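Local coordinates for dicer Related Helicase (PDB 6M6S), which binds the end of 5'-triphosphorylated double-stranded RNA through this zinc-containing C-terminal domain of a RIG-I-like helicase that probably hydrolyses ATP, at residues I27-S32 with F119-A124; Y34-P39 with P88-K93; Y80-T85 with D127-M132. All blocks are in the same frame, centred on the assembly; numbering follows the deposited sequence.

Contact 1 of 3, residues I27-S32 with F119-A124. With nucleotides of chain C; nucleotides of chain D.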
# COMPACT_ATOMS: atom_id res chain seq x y z
N ILE B 27 -11.12 4.81 14.78
CA ILE B 27 -11.52 3.82 13.80
C ILE B 27 -11.87 2.55 14.56
O ILE B 27 -11.10 2.10 15.43
CB ILE B 27 -10.35 3.45 12.89
CG1 ILE B 27 -9.84 4.70 12.16
CG2 ILE B 27 -10.76 2.36 11.85
CD1 ILE B 27 -10.85 5.41 11.24
N LYS B 28 -13.04 1.99 14.28
CA LYS B 28 -13.49 0.77 15.00
C LYS B 28 -14.17 -0.07 13.93
O LYS B 28 -14.70 0.49 12.94
CB LYS B 28 -14.52 1.12 16.07
CG LYS B 28 -13.87 1.93 17.19
CD LYS B 28 -14.90 2.73 17.87
CE LYS B 28 -14.26 3.91 18.56
NZ LYS B 28 -13.61 3.49 19.80
N LYS B 29 -14.08 -1.41 14.05
CA LYS B 29 -14.60 -2.31 13.03
C LYS B 29 -16.00 -2.82 13.33
O LYS B 29 -16.30 -3.20 14.48
CB LYS B 29 -13.74 -3.58 12.99
CG LYS B 29 -12.30 -3.37 12.77
CD LYS B 29 -11.59 -4.75 12.76
CE LYS B 29 -11.31 -5.33 14.12
NZ LYS B 29 -10.30 -6.40 13.92
N VAL B 30 -16.80 -2.94 12.28
CA VAL B 30 -18.05 -3.65 12.38
C VAL B 30 -18.01 -4.74 11.31
O VAL B 30 -18.13 -4.45 10.12
CB VAL B 30 -19.22 -2.73 12.13
CG1 VAL B 30 -20.55 -3.52 12.26
CG2 VAL B 30 -19.15 -1.56 13.13
N PHE B 31 -17.82 -5.99 11.72
CA PHE B 31 -17.69 -7.09 10.75
C PHE B 31 -16.77 -6.74 9.57
O PHE B 31 -17.15 -6.83 8.37
CB PHE B 31 -19.07 -7.52 10.26
CG PHE B 31 -19.91 -8.17 11.33
CD1 PHE B 31 -19.70 -9.50 11.65
CD2 PHE B 31 -20.89 -7.46 11.99
CE1 PHE B 31 -20.48 -10.13 12.65
CE2 PHE B 31 -21.67 -8.07 12.98
CZ PHE B 31 -21.47 -9.41 13.30
N SER B 32 -15.58 -6.33 9.93
CA SER B 32 -14.54 -6.02 8.98
C SER B 32 -14.81 -4.83 8.07
O SER B 32 -14.10 -4.63 7.09
CB SER B 32 -14.11 -7.24 8.17
OG SER B 32 -13.74 -8.30 9.05
N PHE B 119 -1.45 0.17 14.19
CA PHE B 119 -2.17 0.33 15.45
C PHE B 119 -3.33 -0.67 15.62
O PHE B 119 -3.93 -1.11 14.64
CB PHE B 119 -2.71 1.77 15.59
CG PHE B 119 -3.58 2.25 14.42
CD1 PHE B 119 -4.96 2.06 14.41
CD2 PHE B 119 -3.01 2.99 13.39
CE1 PHE B 119 -5.75 2.58 13.35
CE2 PHE B 119 -3.77 3.47 12.33
CZ PHE B 119 -5.15 3.26 12.29
N TYR B 120 -3.60 -1.04 16.88
CA TYR B 120 -4.76 -1.85 17.20
C TYR B 120 -6.09 -1.15 16.84
O TYR B 120 -6.25 0.07 17.10
CB TYR B 120 -4.69 -2.10 18.70
CG TYR B 120 -5.94 -2.63 19.33
CD1 TYR B 120 -6.30 -3.95 19.21
CD2 TYR B 120 -6.73 -1.80 20.06
CE1 TYR B 120 -7.46 -4.44 19.82
CE2 TYR B 120 -7.88 -2.26 20.67
CZ TYR B 120 -8.25 -3.58 20.55
OH TYR B 120 -9.42 -4.01 21.19
N ILE B 121 -7.04 -1.90 16.27
CA ILE B 121 -8.38 -1.38 15.96
C ILE B 121 -9.36 -2.29 16.67
O ILE B 121 -9.39 -3.52 16.45
CB ILE B 121 -8.64 -1.37 14.42
CG1 ILE B 121 -7.61 -0.44 13.78
CG2 ILE B 121 -10.07 -0.88 14.10
CD1 ILE B 121 -7.68 -0.38 12.27
N SER B 122 -10.20 -1.72 17.53
CA SER B 122 -11.15 -2.53 18.28
C SER B 122 -12.43 -2.83 17.44
O SER B 122 -12.75 -2.11 16.46
CB SER B 122 -11.52 -1.81 19.60
OG SER B 122 -12.29 -0.64 19.33
N GLU B 123 -13.18 -3.86 17.82
CA GLU B 123 -14.54 -4.01 17.28
C GLU B 123 -15.50 -3.07 17.98
O GLU B 123 -15.50 -2.98 19.22
CB GLU B 123 -15.00 -5.47 17.47
CG GLU B 123 -13.97 -6.41 16.82
CD GLU B 123 -14.35 -7.86 16.80
OE1 GLU B 123 -15.15 -8.30 17.68
OE2 GLU B 123 -13.80 -8.59 15.93
N ALA B 124 -16.31 -2.34 17.21
CA ALA B 124 -17.29 -1.40 17.75
C ALA B 124 -18.24 -2.04 18.72
O ALA B 124 -18.62 -3.20 18.56
CB ALA B 124 -18.11 -0.77 16.59
P C C 12 -23.88 -12.31 8.24
OP1 C C 12 -24.67 -12.40 9.50
OP2 C C 12 -24.53 -12.73 6.98
O5' C C 12 -23.32 -10.82 8.08
C5' C C 12 -22.82 -10.12 9.20
C4' C C 12 -22.30 -8.76 8.82
O4' C C 12 -21.30 -8.88 7.79
C3' C C 12 -23.29 -7.79 8.21
O3' C C 12 -24.15 -7.21 9.17
C2' C C 12 -22.37 -6.77 7.57
O2' C C 12 -21.85 -5.90 8.57
C1' C C 12 -21.23 -7.67 7.06
N1 C C 12 -21.39 -7.96 5.62
C2 C C 12 -20.89 -7.03 4.72
O2 C C 12 -20.27 -6.04 5.18
N3 C C 12 -21.04 -7.25 3.39
C4 C C 12 -21.72 -8.31 2.98
N4 C C 12 -21.85 -8.48 1.66
C5 C C 12 -22.27 -9.27 3.87
C6 C C 12 -22.09 -9.04 5.18
P C D 3 -10.87 -3.30 2.44
OP1 C D 3 -9.76 -2.60 3.13
OP2 C D 3 -11.06 -3.57 0.99
O5' C D 3 -10.91 -4.74 3.14
C5' C D 3 -10.74 -4.89 4.54
C4' C D 3 -11.21 -6.24 5.04
O4' C D 3 -12.64 -6.38 4.80
C3' C D 3 -10.64 -7.47 4.38
O3' C D 3 -9.29 -7.77 4.69
C2' C D 3 -11.65 -8.53 4.80
O2' C D 3 -11.50 -8.89 6.17
C1' C D 3 -12.96 -7.75 4.67
N1 C D 3 -13.57 -7.98 3.33
C2 C D 3 -14.35 -9.13 3.19
O2 C D 3 -14.52 -9.87 4.16
N3 C D 3 -14.89 -9.39 1.97
C4 C D 3 -14.69 -8.59 0.93
N4 C D 3 -15.27 -8.92 -0.24
C5 C D 3 -13.88 -7.42 1.05
C6 C D 3 -13.34 -7.16 2.26
P G D 2 -14.25 -1.32 -1.48
OP1 G D 2 -12.92 -0.65 -1.59
OP2 G D 2 -14.51 -2.42 -2.47
O5' G D 2 -14.27 -1.89 0.01
C5' G D 2 -14.20 -1.00 1.11
C4' G D 2 -14.34 -1.75 2.41
O4' G D 2 -15.68 -2.28 2.51
C3' G D 2 -13.45 -2.98 2.58
O3' G D 2 -12.18 -2.61 3.04
C2' G D 2 -14.21 -3.76 3.65
O2' G D 2 -13.98 -3.15 4.92
C1' G D 2 -15.66 -3.48 3.25
N9 G D 2 -16.23 -4.52 2.39
C8 G D 2 -16.41 -4.46 1.00
N7 G D 2 -17.00 -5.54 0.52
C5 G D 2 -17.23 -6.33 1.66
C6 G D 2 -17.83 -7.61 1.81
O6 G D 2 -18.31 -8.31 0.93
N1 G D 2 -17.85 -8.05 3.13
C2 G D 2 -17.37 -7.33 4.20
N2 G D 2 -17.49 -7.90 5.43
N3 G D 2 -16.81 -6.14 4.08
C4 G D 2 -16.77 -5.71 2.80
O HOH W 1 -10.00 1.26 17.80
O HOH W 2 -11.12 1.49 20.34
O HOH W 3 -9.81 -5.99 17.34
O HOH W 4 -18.87 -4.52 15.95

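Contact 2 of 3, residues Y34-P39 with P88-K93. With nucleotides of chain D.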
# COMPACT_ATOMS: atom_id res chain seq x y z
N TYR B 34 -14.33 -0.84 8.43
CA TYR B 34 -13.53 -0.02 9.33
C TYR B 34 -14.14 1.36 9.25
O TYR B 34 -14.01 2.05 8.19
CB TYR B 34 -12.05 -0.06 8.88
CG TYR B 34 -11.41 -1.43 9.15
CD1 TYR B 34 -11.72 -2.53 8.34
CD2 TYR B 34 -10.46 -1.62 10.15
CE1 TYR B 34 -11.14 -3.75 8.57
CE2 TYR B 34 -9.86 -2.86 10.33
CZ TYR B 34 -10.24 -3.89 9.57
OH TYR B 34 -9.63 -5.13 9.74
N MET B 35 -14.84 1.76 10.32
CA MET B 35 -15.66 2.98 10.25
C MET B 35 -15.08 4.05 11.14
O MET B 35 -14.40 3.75 12.11
CB MET B 35 -17.09 2.68 10.73
CG MET B 35 -17.66 1.41 10.08
SD MET B 35 -17.71 1.44 8.27
CE MET B 35 -18.98 2.72 8.08
N VAL B 36 -15.42 5.32 10.88
CA VAL B 36 -14.96 6.40 11.75
C VAL B 36 -16.01 6.78 12.79
O VAL B 36 -17.15 7.17 12.43
CB VAL B 36 -14.58 7.66 10.89
CG1 VAL B 36 -14.02 8.77 11.83
CG2 VAL B 36 -13.60 7.33 9.75
N PHE B 37 -15.65 6.70 14.07
CA PHE B 37 -16.59 7.08 15.16
C PHE B 37 -16.17 8.37 15.86
O PHE B 37 -16.38 8.50 17.05
CB PHE B 37 -16.70 5.94 16.20
CG PHE B 37 -17.40 4.69 15.66
CD1 PHE B 37 -16.73 3.77 14.85
CD2 PHE B 37 -18.75 4.42 16.02
CE1 PHE B 37 -17.38 2.61 14.36
CE2 PHE B 37 -19.40 3.27 15.51
CZ PHE B 37 -18.69 2.35 14.68
N ASP B 38 -15.64 9.33 15.11
CA ASP B 38 -15.37 10.69 15.63
C ASP B 38 -16.50 11.58 15.06
O ASP B 38 -16.55 11.76 13.83
CB ASP B 38 -14.00 11.18 15.12
CG ASP B 38 -13.70 12.61 15.49
OD1 ASP B 38 -14.54 13.28 16.13
OD2 ASP B 38 -12.62 13.11 15.10
N PRO B 39 -17.38 12.11 15.92
CA PRO B 39 -18.49 12.91 15.37
C PRO B 39 -18.00 14.16 14.65
O PRO B 39 -18.71 14.68 13.76
CB PRO B 39 -19.34 13.25 16.60
CG PRO B 39 -18.42 13.08 17.74
CD PRO B 39 -17.45 11.96 17.37
N PRO B 88 -18.90 7.29 8.37
CA PRO B 88 -18.00 7.29 7.21
C PRO B 88 -17.11 6.05 7.22
O PRO B 88 -16.69 5.58 8.29
CB PRO B 88 -17.12 8.53 7.41
CG PRO B 88 -17.72 9.28 8.57
CD PRO B 88 -18.60 8.35 9.38
N GLN B 89 -16.89 5.50 6.04
CA GLN B 89 -15.84 4.49 5.84
C GLN B 89 -14.77 5.06 4.95
O GLN B 89 -14.94 5.22 3.72
CB GLN B 89 -16.46 3.28 5.18
CG GLN B 89 -15.48 2.06 5.13
CD GLN B 89 -16.06 1.00 4.22
OE1 GLN B 89 -16.03 1.13 2.98
NE2 GLN B 89 -16.65 -0.02 4.83
N LEU B 90 -13.64 5.44 5.55
CA LEU B 90 -12.54 5.94 4.74
C LEU B 90 -11.82 4.76 4.09
O LEU B 90 -11.58 3.75 4.75
CB LEU B 90 -11.59 6.72 5.61
CG LEU B 90 -12.14 8.01 6.21
CD1 LEU B 90 -11.21 8.57 7.30
CD2 LEU B 90 -12.32 9.02 5.00
N SER B 91 -11.49 4.86 2.81
CA SER B 91 -10.82 3.78 2.08
C SER B 91 -9.31 3.84 2.44
O SER B 91 -8.73 4.95 2.37
CB SER B 91 -10.92 4.04 0.60
OG SER B 91 -10.11 3.07 -0.11
N VAL B 92 -8.66 2.71 2.74
CA VAL B 92 -7.21 2.79 2.99
C VAL B 92 -6.45 3.32 1.80
O VAL B 92 -5.37 3.89 1.94
CB VAL B 92 -6.51 1.44 3.25
CG1 VAL B 92 -6.51 1.11 4.70
CG2 VAL B 92 -7.04 0.30 2.36
N LYS B 93 -6.97 3.11 0.59
CA LYS B 93 -6.30 3.65 -0.60
C LYS B 93 -6.22 5.17 -0.72
O LYS B 93 -5.45 5.67 -1.51
CB LYS B 93 -7.00 3.14 -1.85
CG LYS B 93 -7.03 1.65 -1.96
CD LYS B 93 -8.09 1.27 -3.01
CE LYS B 93 -8.15 -0.23 -3.20
NZ LYS B 93 -8.87 -0.59 -4.45
P G D 2 -14.25 -1.32 -1.48
OP1 G D 2 -12.92 -0.65 -1.59
OP2 G D 2 -14.51 -2.42 -2.47
O5' G D 2 -14.27 -1.89 0.01
C5' G D 2 -14.20 -1.00 1.11
C4' G D 2 -14.34 -1.75 2.41
O4' G D 2 -15.68 -2.28 2.51
C3' G D 2 -13.45 -2.98 2.58
O3' G D 2 -12.18 -2.61 3.04
C2' G D 2 -14.21 -3.76 3.65
O2' G D 2 -13.98 -3.15 4.92
C1' G D 2 -15.66 -3.48 3.25
N9 G D 2 -16.23 -4.52 2.39
C8 G D 2 -16.41 -4.46 1.00
N7 G D 2 -17.00 -5.54 0.52
C5 G D 2 -17.23 -6.33 1.66
C6 G D 2 -17.83 -7.61 1.81
O6 G D 2 -18.31 -8.31 0.93
N1 G D 2 -17.85 -8.05 3.13
C2 G D 2 -17.37 -7.33 4.20
N2 G D 2 -17.49 -7.90 5.43
N3 G D 2 -16.81 -6.14 4.08
C4 G D 2 -16.77 -5.71 2.80
O HOH W 5 -12.61 4.38 7.99

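Contact 3 of 3, residues Y80-T85 with D127-M132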
# COMPACT_ATOMS: atom_id res chain seq x y z
N TYR B 80 -22.02 4.85 5.29
CA TYR B 80 -22.94 3.74 5.47
C TYR B 80 -23.94 4.12 6.53
O TYR B 80 -23.69 5.03 7.35
CB TYR B 80 -22.19 2.51 6.01
CG TYR B 80 -21.31 1.72 5.03
CD1 TYR B 80 -20.18 2.29 4.48
CD2 TYR B 80 -21.61 0.40 4.73
CE1 TYR B 80 -19.35 1.58 3.62
CE2 TYR B 80 -20.77 -0.34 3.88
CZ TYR B 80 -19.68 0.26 3.33
OH TYR B 80 -18.83 -0.47 2.52
N LYS B 81 -25.07 3.41 6.55
CA LYS B 81 -25.97 3.40 7.71
C LYS B 81 -25.81 2.05 8.38
O LYS B 81 -26.12 1.00 7.76
CB LYS B 81 -27.43 3.60 7.28
CG LYS B 81 -28.38 3.94 8.41
CD LYS B 81 -29.86 3.89 7.88
CE LYS B 81 -30.79 4.68 8.69
NZ LYS B 81 -31.99 5.11 7.87
N ILE B 82 -25.27 2.05 9.61
CA ILE B 82 -24.97 0.80 10.30
C ILE B 82 -25.73 0.83 11.60
O ILE B 82 -25.53 1.78 12.39
CB ILE B 82 -23.48 0.67 10.56
CG1 ILE B 82 -22.71 0.58 9.23
CG2 ILE B 82 -23.18 -0.57 11.46
CD1 ILE B 82 -21.38 0.06 9.38
N ARG B 83 -26.63 -0.13 11.81
CA ARG B 83 -27.47 -0.18 13.00
C ARG B 83 -28.19 1.17 13.18
O ARG B 83 -28.30 1.70 14.30
CB ARG B 83 -26.67 -0.54 14.26
CG ARG B 83 -25.82 -1.80 14.15
CD ARG B 83 -26.06 -2.77 15.32
NE ARG B 83 -25.10 -2.70 16.44
CZ ARG B 83 -23.91 -3.32 16.48
NH1 ARG B 83 -23.48 -4.05 15.45
NH2 ARG B 83 -23.12 -3.20 17.56
N GLY B 84 -28.67 1.74 12.07
CA GLY B 84 -29.43 2.97 12.12
C GLY B 84 -28.64 4.26 12.27
O GLY B 84 -29.22 5.32 12.41
N THR B 85 -27.31 4.17 12.26
CA THR B 85 -26.43 5.34 12.46
C THR B 85 -25.58 5.57 11.23
O THR B 85 -24.94 4.65 10.70
CB THR B 85 -25.46 5.10 13.68
OG1 THR B 85 -26.23 4.90 14.89
CG2 THR B 85 -24.49 6.27 13.89
N ASP B 127 -21.70 1.53 22.95
CA ASP B 127 -21.17 2.82 23.40
C ASP B 127 -20.57 3.69 22.27
O ASP B 127 -20.80 4.91 22.24
CB ASP B 127 -20.13 2.53 24.49
CG ASP B 127 -19.78 3.74 25.30
OD1 ASP B 127 -19.00 4.57 24.78
OD2 ASP B 127 -20.29 3.85 26.44
N ASP B 128 -19.84 3.09 21.32
CA ASP B 128 -19.26 3.87 20.20
C ASP B 128 -20.31 4.54 19.32
O ASP B 128 -20.10 5.61 18.76
CB ASP B 128 -18.39 2.99 19.28
CG ASP B 128 -17.22 2.43 20.01
OD1 ASP B 128 -16.50 3.25 20.60
OD2 ASP B 128 -17.02 1.19 20.01
N PHE B 129 -21.45 3.88 19.17
CA PHE B 129 -22.51 4.41 18.30
C PHE B 129 -23.17 5.63 18.91
O PHE B 129 -23.63 6.53 18.20
CB PHE B 129 -23.57 3.34 18.02
CG PHE B 129 -23.11 2.30 17.06
CD1 PHE B 129 -22.40 1.22 17.52
CD2 PHE B 129 -23.34 2.41 15.69
CE1 PHE B 129 -21.92 0.24 16.61
CE2 PHE B 129 -22.89 1.43 14.81
CZ PHE B 129 -22.15 0.36 15.26
N ARG B 130 -23.18 5.69 20.23
CA ARG B 130 -23.91 6.76 20.88
C ARG B 130 -23.38 8.14 20.57
O ARG B 130 -24.16 9.04 20.35
CB ARG B 130 -23.94 6.54 22.36
CG ARG B 130 -24.64 5.26 22.74
CD ARG B 130 -24.59 5.11 24.24
NE ARG B 130 -25.27 6.21 24.93
CZ ARG B 130 -26.55 6.20 25.26
NH1 ARG B 130 -27.31 5.14 24.98
NH2 ARG B 130 -27.08 7.23 25.87
N ILE B 131 -22.05 8.31 20.51
CA ILE B 131 -21.54 9.65 20.21
C ILE B 131 -21.82 10.04 18.74
O ILE B 131 -21.81 11.25 18.38
CB ILE B 131 -20.03 9.80 20.56
CG1 ILE B 131 -19.61 11.28 20.61
CG2 ILE B 131 -19.14 8.98 19.63
CD1 ILE B 131 -19.54 11.87 22.01
N MET B 132 -22.08 9.06 17.87
CA MET B 132 -22.30 9.38 16.47
C MET B 132 -23.78 9.65 16.14
O MET B 132 -24.09 10.14 15.04
CB MET B 132 -21.77 8.26 15.56
CG MET B 132 -20.25 8.14 15.63
SD MET B 132 -19.37 9.57 15.06
CE MET B 132 -19.58 9.47 13.33

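Contact 1 of 3, residues I27-S32 with F119-A124
Lys29 sits between Ser122 and Ala124, bonding both through its backbone: its N donates to Ser122 O at 2.8 Å, in the carbonyl plane and nearly straight at 167°, and its O receives Ala124 N at 2.9 Å. This is a short parallel pairing at the edge of a mixed sheet. Where the strands splay, water takes over, one donating to Ile27 O and accepting from Ser122 N; another adds to the direct bond by donating to Lys29 O and Ala124 O.

Apolar contacts surround this frame. Ile121 CG2 lies 3.6 Å from Lys29 CG, the side chains crossing at about a right angle, and 4.0 Å from Ile27 CG2. Val30 CG2 meets Ala124 CB at 3.7 Å.

Among the charges, Lys29 bends at chi3 (-81°), which brings CE to 3.5 Å from Ile121 O; its NZ pairs with Glu115 of helix 111-117, with Glu123 OE2 4.6 Å from NZ. An alanine in place of Lys29 would probably cost Glu115 its salt bridge, leaving it the Tyr34 hydroxyl, and open a gap beside Ile121 CG2. Phe31 O accepts from N2 and Ser32 O from O2' of G2 of chain D, and one Phe31 ring face covers the sugar of C12 of chain C. Backbone bonds and aliphatic packing hold the contact, while the following loop meets the RNA through carbonyls and one ring face.

Contact 2 of 3, residues Y34-P39 with P88-K93
Strands 33-36 and 85-90 come together where two sheets of the RIG-I-type C-terminal domain meet, and one direct backbone bond joins them: Val36 N donates to Pro88 O at 2.9 Å, nearly along the C=O axis. The same carbonyl oxygen takes a CA-H contact from Met35. Two residues away on each strand, at Tyr34 and Leu90, the strands have separated, and a water bridges the step, donating a hydrogen bond to Tyr34 O at 2.7 Å and accepting one from Leu90 N. With their short segments 121° apart in direction, the strands pair over this small stretch instead of running on side by side.

Met35 and Gln89 meet on one flank. The methionine chain is bent at chi2 (-58°) and again at chi3, which puts SD 3.8 Å from Gln89 CB and CE 3.7 Å from Pro88 O. Gln89 CG, anti to its backbone N (chi1 -171°), rests 3.4 Å from Tyr34 O, and the extended chain beyond it carries the amide to the RNA. In this beta-rich C-terminal domain of a RIG-I-like helicase, the junction therefore adjoins the RNA-binding surface: Gln89 OE1 hydrogen-bonds a sugar of the bound RNA, and its amide also packs against the ribose of G2 of chain D. The Tyr34 ring stacks with Trp111, its OH bonded to Glu115.

Val36 turns the other way, into an apolar cluster with its CG2 3.6 Å from Leu90 CD1, the two side chains set obliquely. Pro88 CD lies 3.6 Å from Val36 O, a buried oxygen with no polar partner in the model. The Leu90 side chain lies about 10 Å from the zinc, near the site without touching it.

Contact 3 of 3, residues Y80-T85 with D127-M132
Phe129 reaches from its short helix into the turn that joins strands 75-82 and 85-90, and its ring is touched from several sides. Ile82 CG2 comes within 3.9 Å of CE2, the two side chains crossing at about a right angle, while Ile82 O lies 3.6 Å from the same ring carbon. Thr85 borders the ring edge, its CB in the ring plane and OG1 3.9 Å from CD2. Arg83 lays one face of its guanidinium over CE1, with NH2 3.8 Å from that atom and the planes 34° apart. One helical turn on, Met132 CB packs 3.8 Å from Thr85 CG2.

What sets these groups in place is a type I' turn from Ile82 to Thr85, closed by two backbone bonds, Ile82 N to Thr85 O and Thr85 N to Ile82 O. Gly84 takes a positive phi (80°) in it. On the helix, Phe37 makes an edge-to-face contact with the Phe129 ring.

Helix 126-132 is thus laid against this beta hairpin: Phe129 and Met132 also touch Leu87 of strand 85-90, and Ile82 leans on Met35 of strand 33-36.

How the contacts relate
Contact 2 lies about 3 Å from the centre of the chain, with contacts 1 and 3 at about 12 and 11 Å; their own centres are 10 to 13 Å apart. Along the chain, contact 2 nests inside the loop closed by contact 1, whereas contact 3 interleaves with both. Strands 27-30 and 33-36, neighbours in one sheet, connect contacts 1 and 2, and the hairpin of strands 75-82 and 85-90 connects contacts 2 and 3. Helix 126-132, following strand 122-123, ties contact 3 to contact 1 through the Lys28-Asp128 salt bridge. Together they join two sheets and a helix beside the RNA-binding surface.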